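Local coordinates for protein putative alpha-L-fucosidase (PDB 3GZA) that probably hydrolyses alpha-L-fucosidic linkages, as a putative exported glycoside hydrolase of family 29 with a TIM-barrel catalytic domain, at residues P56-A67 against P319-A330. Numbering follows the deposited sequence.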
ATOM      1  N   PRO A  56     -14.429  -2.806  13.709  1.00 27.08           N
ATOM      2  CA  PRO A  56     -14.884  -2.510  15.080  1.00 27.20           C
ATOM      3  C   PRO A  56     -16.271  -1.828  15.001  1.00 27.24           C
ATOM      4  O   PRO A  56     -16.388  -0.601  15.064  1.00 26.78           O
ATOM      5  CB  PRO A  56     -13.813  -1.590  15.624  1.00 28.13           C
ATOM      6  CG  PRO A  56     -13.249  -0.889  14.465  1.00 27.93           C
ATOM      7  CD  PRO A  56     -13.424  -1.840  13.258  1.00 26.58           C
ATOM      8  N   THR A  57     -17.322  -2.626  14.909  1.00 28.47           N
ATOM      9  CA  THR A  57     -18.654  -2.085  14.688  1.00 29.61           C
ATOM     10  C   THR A  57     -19.256  -1.308  15.879  1.00 29.19           C
ATOM     11  O   THR A  57     -20.260  -0.602  15.694  1.00 30.58           O
ATOM     12  CB  THR A  57     -19.673  -3.200  14.256  1.00 31.18           C
ATOM     13  OG1 THR A  57     -19.780  -4.180  15.291  1.00 33.45           O
ATOM     14  CG2 THR A  57     -19.257  -3.858  12.910  1.00 32.11           C
ATOM     15  N   GLU A  58     -18.649  -1.422  17.067  1.00 27.27           N
ATOM     16  CA  GLU A  58     -19.086  -0.688  18.261  0.50 27.24           C
ATOM     17  C   GLU A  58     -18.060   0.349  18.675  1.00 27.08           C
ATOM     18  O   GLU A  58     -18.085   0.838  19.796  1.00 27.06           O
ATOM     19  CB  GLU A  58     -19.338  -1.647  19.422  0.50 26.65           C
ATOM     20  CG  GLU A  58     -20.488  -2.620  19.204  0.50 26.64           C
ATOM     21  CD  GLU A  58     -20.656  -3.567  20.359  0.50 26.36           C
ATOM     22  OE1 GLU A  58     -21.146  -3.111  21.409  0.50 31.08           O
ATOM     23  OE2 GLU A  58     -20.331  -4.766  20.213  0.50 28.86           O
ATOM     24  N   LEU A  59     -17.203   0.735  17.742  1.00 26.07           N
ATOM     25  CA  LEU A  59     -16.140   1.713  18.071  1.00 25.79           C
ATOM     26  C   LEU A  59     -16.711   2.924  18.743  1.00 26.96           C
ATOM     27  O   LEU A  59     -17.659   3.540  18.242  1.00 26.49           O
ATOM     28  CB  LEU A  59     -15.415   2.142  16.812  1.00 27.04           C
ATOM     29  CG  LEU A  59     -14.307   3.165  17.129  1.00 28.29           C
ATOM     30  CD1 LEU A  59     -13.156   2.442  17.738  1.00 31.16           C
ATOM     31  CD2 LEU A  59     -13.800   3.939  15.894  1.00 30.08           C
ATOM     32  N   ASN A  60     -16.100   3.304  19.870  1.00 27.66           N
ATOM     33  CA  ASN A  60     -16.477   4.518  20.569  1.00 27.35           C
ATOM     34  C   ASN A  60     -15.262   5.063  21.320  1.00 26.54           C
ATOM     35  O   ASN A  60     -14.977   4.658  22.442  1.00 26.66           O
ATOM     36  CB  ASN A  60     -17.626   4.292  21.517  1.00 27.05           C
ATOM     37  CG  ASN A  60     -18.060   5.583  22.193  1.00 29.71           C
ATOM     38  OD1 ASN A  60     -17.550   6.653  21.865  1.00 32.08           O
ATOM     39  ND2 ASN A  60     -19.092   5.499  23.049  1.00 36.52           N
ATOM     40  N   THR A  61     -14.508   5.970  20.705  1.00 25.66           N
ATOM     41  CA  THR A  61     -13.332   6.512  21.372  1.00 25.34           C
ATOM     42  C   THR A  61     -13.691   7.356  22.595  1.00 24.85           C
ATOM     43  O   THR A  61     -12.803   7.523  23.463  1.00 25.89           O
ATOM     44  CB  THR A  61     -12.444   7.290  20.425  1.00 24.56           C
ATOM     45  OG1 THR A  61     -13.248   8.255  19.779  1.00 25.42           O
ATOM     46  CG2 THR A  61     -11.801   6.378  19.387  1.00 26.51           C
ATOM     47  N   ASP A  62     -14.939   7.824  22.719  1.00 24.69           N
ATOM     48  CA  ASP A  62     -15.309   8.521  23.951  1.00 23.66           C
ATOM     49  C   ASP A  62     -15.128   7.525  25.104  1.00 25.11           C
ATOM     50  O   ASP A  62     -14.726   7.925  26.176  1.00 25.96           O
ATOM     51  CB  ASP A  62     -16.739   9.035  23.951  1.00 23.92           C
ATOM     52  CG  ASP A  62     -16.960  10.276  23.107  1.00 23.40           C
ATOM     53  OD1 ASP A  62     -15.986  10.893  22.663  1.00 26.15           O
ATOM     54  OD2 ASP A  62     -18.194  10.616  22.921  1.00 25.80           O
ATOM     55  N   GLN A  63     -15.562   6.262  24.905  1.00 25.72           N
ATOM     56  CA  GLN A  63     -15.486   5.225  25.954  1.00 25.17           C
ATOM     57  C   GLN A  63     -14.043   4.944  26.342  1.00 25.60           C
ATOM     58  O   GLN A  63     -13.722   4.749  27.540  1.00 25.83           O
ATOM     59  CB  GLN A  63     -16.286   3.972  25.534  1.00 25.81           C
ATOM     60  CG  GLN A  63     -16.407   2.883  26.583  1.00 25.11           C
ATOM     61  CD  GLN A  63     -15.320   1.858  26.537  1.00 27.53           C
ATOM     62  OE1 GLN A  63     -14.481   1.869  25.630  1.00 25.71           O
ATOM     63  NE2 GLN A  63     -15.310   0.947  27.531  1.00 27.62           N
ATOM     64  N   TRP A  64     -13.169   4.952  25.346  1.00 24.89           N
ATOM     65  CA  TRP A  64     -11.723   4.762  25.605  1.00 24.79           C
ATOM     66  C   TRP A  64     -11.164   5.871  26.518  1.00 26.25           C
ATOM     67  O   TRP A  64     -10.486   5.610  27.506  1.00 25.83           O
ATOM     68  CB  TRP A  64     -10.952   4.860  24.298  1.00 26.09           C
ATOM     69  CG  TRP A  64     -11.216   3.849  23.253  1.00 25.11           C
ATOM     70  CD1 TRP A  64     -12.276   2.976  23.175  1.00 25.66           C
ATOM     71  CD2 TRP A  64     -10.497   3.705  22.050  1.00 26.42           C
ATOM     72  NE1 TRP A  64     -12.182   2.255  21.995  1.00 26.45           N
ATOM     73  CE2 TRP A  64     -11.124   2.710  21.278  1.00 26.57           C
ATOM     74  CE3 TRP A  64      -9.337   4.308  21.553  1.00 27.16           C
ATOM     75  CZ2 TRP A  64     -10.620   2.292  20.021  1.00 28.84           C
ATOM     76  CZ3 TRP A  64      -8.846   3.900  20.305  1.00 27.96           C
ATOM     77  CH2 TRP A  64      -9.492   2.909  19.565  1.00 28.09           C
ATOM     78  N   VAL A  65     -11.462   7.120  26.164  1.00 25.91           N
ATOM     79  CA  VAL A  65     -10.967   8.260  26.862  1.00 26.31           C
ATOM     80  C   VAL A  65     -11.554   8.323  28.262  1.00 26.01           C
ATOM     81  O   VAL A  65     -10.856   8.602  29.231  1.00 25.24           O
ATOM     82  CB  VAL A  65     -11.200   9.550  26.049  1.00 26.80           C
ATOM     83  CG1 VAL A  65     -10.830  10.804  26.863  1.00 27.61           C
ATOM     84  CG2 VAL A  65     -10.364   9.480  24.770  1.00 25.31           C
ATOM     85  N   GLN A  66     -12.835   8.042  28.417  1.00 25.07           N
ATOM     86  CA  GLN A  66     -13.401   8.063  29.750  1.00 25.80           C
ATOM     87  C   GLN A  66     -12.805   6.998  30.624  1.00 26.13           C
ATOM     88  O   GLN A  66     -12.636   7.199  31.814  1.00 26.47           O
ATOM     89  CB  GLN A  66     -14.913   7.835  29.691  1.00 25.87           C
ATOM     90  CG  GLN A  66     -15.654   9.036  29.144  1.00 29.24           C
ATOM     91  CD  GLN A  66     -17.115   8.767  28.942  1.00 36.98           C
ATOM     92  OE1 GLN A  66     -17.519   8.001  28.042  1.00 42.17           O
ATOM     93  NE2 GLN A  66     -17.919   9.390  29.770  1.00 38.18           N
ATOM     94  N   ALA A  67     -12.500   5.849  30.037  1.00 26.54           N
ATOM     95  CA  ALA A  67     -11.923   4.751  30.808  1.00 26.73           C
ATOM     96  C   ALA A  67     -10.551   5.161  31.360  1.00 26.09           C
ATOM     97  O   ALA A  67     -10.268   4.964  32.529  1.00 27.36           O
ATOM     98  CB  ALA A  67     -11.776   3.483  29.970  1.00 27.10           C
ATOM     99  N   PRO A 319      -7.988  -1.509  23.254  1.00 25.05           N
ATOM    100  CA  PRO A 319      -9.371  -1.636  22.705  1.00 24.75           C
ATOM    101  C   PRO A 319      -9.500  -2.990  22.015  1.00 26.45           C
ATOM    102  O   PRO A 319      -8.567  -3.506  21.426  1.00 25.25           O
ATOM    103  CB  PRO A 319      -9.462  -0.490  21.729  1.00 26.22           C
ATOM    104  CG  PRO A 319      -8.380   0.478  22.173  1.00 26.77           C
ATOM    105  CD  PRO A 319      -7.293  -0.355  22.686  1.00 26.96           C
ATOM    106  N   ASP A 320     -10.690  -3.533  22.117  1.00 25.07           N
ATOM    107  CA  ASP A 320     -11.003  -4.887  21.637  1.00 26.16           C
ATOM    108  C   ASP A 320     -11.552  -4.890  20.212  1.00 25.05           C
ATOM    109  O   ASP A 320     -11.673  -3.845  19.576  1.00 24.90           O
ATOM    110  CB  ASP A 320     -11.896  -5.592  22.676  1.00 26.22           C
ATOM    111  CG  ASP A 320     -13.356  -5.100  22.723  1.00 25.87           C
ATOM    112  OD1 ASP A 320     -13.827  -4.420  21.776  1.00 25.59           O
ATOM    113  OD2 ASP A 320     -14.003  -5.330  23.764  1.00 27.48           O
ATOM    114  N   PRO A 321     -11.842  -6.066  19.656  1.00 24.30           N
ATOM    115  CA  PRO A 321     -12.305  -6.081  18.243  1.00 25.27           C
ATOM    116  C   PRO A 321     -13.688  -5.484  17.996  1.00 26.40           C
ATOM    117  O   PRO A 321     -14.073  -5.313  16.843  1.00 27.28           O
ATOM    118  CB  PRO A 321     -12.302  -7.563  17.890  1.00 26.12           C
ATOM    119  CG  PRO A 321     -11.351  -8.176  18.848  1.00 25.67           C
ATOM    120  CD  PRO A 321     -11.572  -7.422  20.126  1.00 25.04           C
ATOM    121  N   THR A 322     -14.414  -5.153  19.044  1.00 25.90           N
ATOM    122  CA  THR A 322     -15.660  -4.436  18.885  1.00 25.95           C
ATOM    123  C   THR A 322     -15.436  -2.924  18.865  1.00 26.46           C
ATOM    124  O   THR A 322     -16.295  -2.180  18.397  1.00 28.18           O
ATOM    125  CB  THR A 322     -16.691  -4.794  19.950  1.00 26.28           C
ATOM    126  OG1 THR A 322     -16.453  -4.134  21.192  1.00 27.25           O
ATOM    127  CG2 THR A 322     -16.823  -6.343  20.158  1.00 27.62           C
ATOM    128  N   GLY A 323     -14.253  -2.474  19.285  1.00 25.41           N
ATOM    129  CA  GLY A 323     -13.910  -1.057  19.331  1.00 24.84           C
ATOM    130  C   GLY A 323     -14.109  -0.399  20.671  1.00 24.10           C
ATOM    131  O   GLY A 323     -14.302   0.814  20.741  1.00 25.90           O
ATOM    132  N   LEU A 324     -14.055  -1.193  21.738  1.00 24.01           N
ATOM    133  CA  LEU A 324     -14.230  -0.677  23.081  1.00 24.54           C
ATOM    134  C   LEU A 324     -13.123  -1.168  24.034  1.00 24.66           C
ATOM    135  O   LEU A 324     -12.577  -2.258  23.840  1.00 25.51           O
ATOM    136  CB  LEU A 324     -15.557  -1.168  23.628  1.00 24.35           C
ATOM    137  CG  LEU A 324     -16.794  -0.653  22.933  1.00 25.42           C
ATOM    138  CD1 LEU A 324     -18.005  -1.432  23.397  1.00 26.41           C
ATOM    139  CD2 LEU A 324     -16.974   0.830  23.166  1.00 27.19           C
ATOM    140  N   ILE A 325     -12.855  -0.386  25.087  1.00 25.33           N
ATOM    141  CA  ILE A 325     -12.020  -0.874  26.183  1.00 25.37           C
ATOM    142  C   ILE A 325     -12.898  -1.886  26.958  1.00 24.54           C
ATOM    143  O   ILE A 325     -14.041  -1.567  27.365  1.00 25.16           O
ATOM    144  CB  ILE A 325     -11.493   0.288  27.084  1.00 25.74           C
ATOM    145  CG1 ILE A 325     -10.431   1.101  26.338  1.00 26.94           C
ATOM    146  CG2 ILE A 325     -11.052  -0.242  28.442  1.00 26.09           C
ATOM    147  CD1 ILE A 325      -9.115   0.344  26.122  1.00 26.77           C
ATOM    148  N   PRO A 326     -12.385  -3.118  27.170  1.00 24.65           N
ATOM    149  CA  PRO A 326     -13.192  -4.131  27.866  1.00 24.94           C
ATOM    150  C   PRO A 326     -13.687  -3.696  29.236  1.00 24.09           C
ATOM    151  O   PRO A 326     -13.007  -2.952  29.927  1.00 24.65           O
ATOM    152  CB  PRO A 326     -12.247  -5.354  27.948  1.00 25.75           C
ATOM    153  CG  PRO A 326     -11.365  -5.178  26.760  1.00 26.59           C
ATOM    154  CD  PRO A 326     -11.119  -3.695  26.650  1.00 25.71           C
ATOM    155  N   ALA A 327     -14.873  -4.155  29.621  1.00 24.75           N
ATOM    156  CA  ALA A 327     -15.484  -3.737  30.866  1.00 25.07           C
ATOM    157  C   ALA A 327     -14.603  -3.932  32.085  1.00 25.65           C
ATOM    158  O   ALA A 327     -14.574  -3.098  32.997  1.00 25.58           O
ATOM    159  CB  ALA A 327     -16.813  -4.522  31.044  1.00 25.86           C
ATOM    160  N   GLY A 328     -13.941  -5.085  32.163  1.00 26.77           N
ATOM    161  CA  GLY A 328     -13.086  -5.369  33.300  1.00 25.88           C
ATOM    162  C   GLY A 328     -11.907  -4.418  33.432  1.00 25.15           C
ATOM    163  O   GLY A 328     -11.565  -3.991  34.525  1.00 25.04           O
ATOM    164  N   ASP A 329     -11.304  -4.123  32.293  1.00 24.30           N
ATOM    165  CA  ASP A 329     -10.216  -3.170  32.225  1.00 24.01           C
ATOM    166  C   ASP A 329     -10.674  -1.799  32.722  1.00 24.45           C
ATOM    167  O   ASP A 329     -10.022  -1.141  33.505  1.00 23.69           O
ATOM    168  CB  ASP A 329      -9.710  -3.081  30.802  1.00 24.32           C
ATOM    169  CG  ASP A 329      -9.132  -4.388  30.294  1.00 24.60           C
ATOM    170  OD1 ASP A 329      -9.820  -5.443  30.349  1.00 26.44           O
ATOM    171  OD2 ASP A 329      -7.958  -4.310  29.827  1.00 29.88           O
ATOM    172  N   ALA A 330     -11.801  -1.343  32.192  1.00 24.12           N
ATOM    173  CA  ALA A 330     -12.377  -0.040  32.581  1.00 25.52           C
ATOM    174  C   ALA A 330     -12.673   0.029  34.073  1.00 25.09           C
ATOM    175  O   ALA A 330     -12.431   1.054  34.738  1.00 25.36           O
ATOM    176  CB  ALA A 330     -13.665   0.216  31.773  1.00 25.84           C
TER
HETATM  177  O   HOH W   1     -12.435   3.446  33.753  1.00 25.71           O
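Q63 grips both backbone polar groups of I325 through its side-chain amide. From CB, which lies 4.0 Å from CD2 of L324, the chain continues through CG along the same methyl; a bend at chi2 (-91°) then turns CD toward the I325 backbone. There OE1 receives the I325 N-H at 2.8 Å, in the carbonyl plane and on a lone pair, while NE2 donates to I325 O, again at 2.8 Å, so the two bonds fix the rotation of the amide. One helical position on, the W64 indole lies between P319 CG, 3.5 Å from the six-ring centroid in a CH-pi contact, and T61 CG2 over the opposite face. W64 NE1 donates to G323 O at 2.9 Å from above the carbonyl plane, and N60 N reaches that oxygen from the other face. Without the indole, as with an alanine at W64, G323 O would probably keep only N60 N of these two donors, and the CH-pi contact would be lost. A67 CB packs on I325 CG2 and A330 CB. The contact joins helix 61-69 and the turn before it to the loop after barrel strand 312-317 and the first turn of helix 327-344; F26 of strand 22-26 backs W64, P319 and I325, and helix 110-121 flanks helix 61-69.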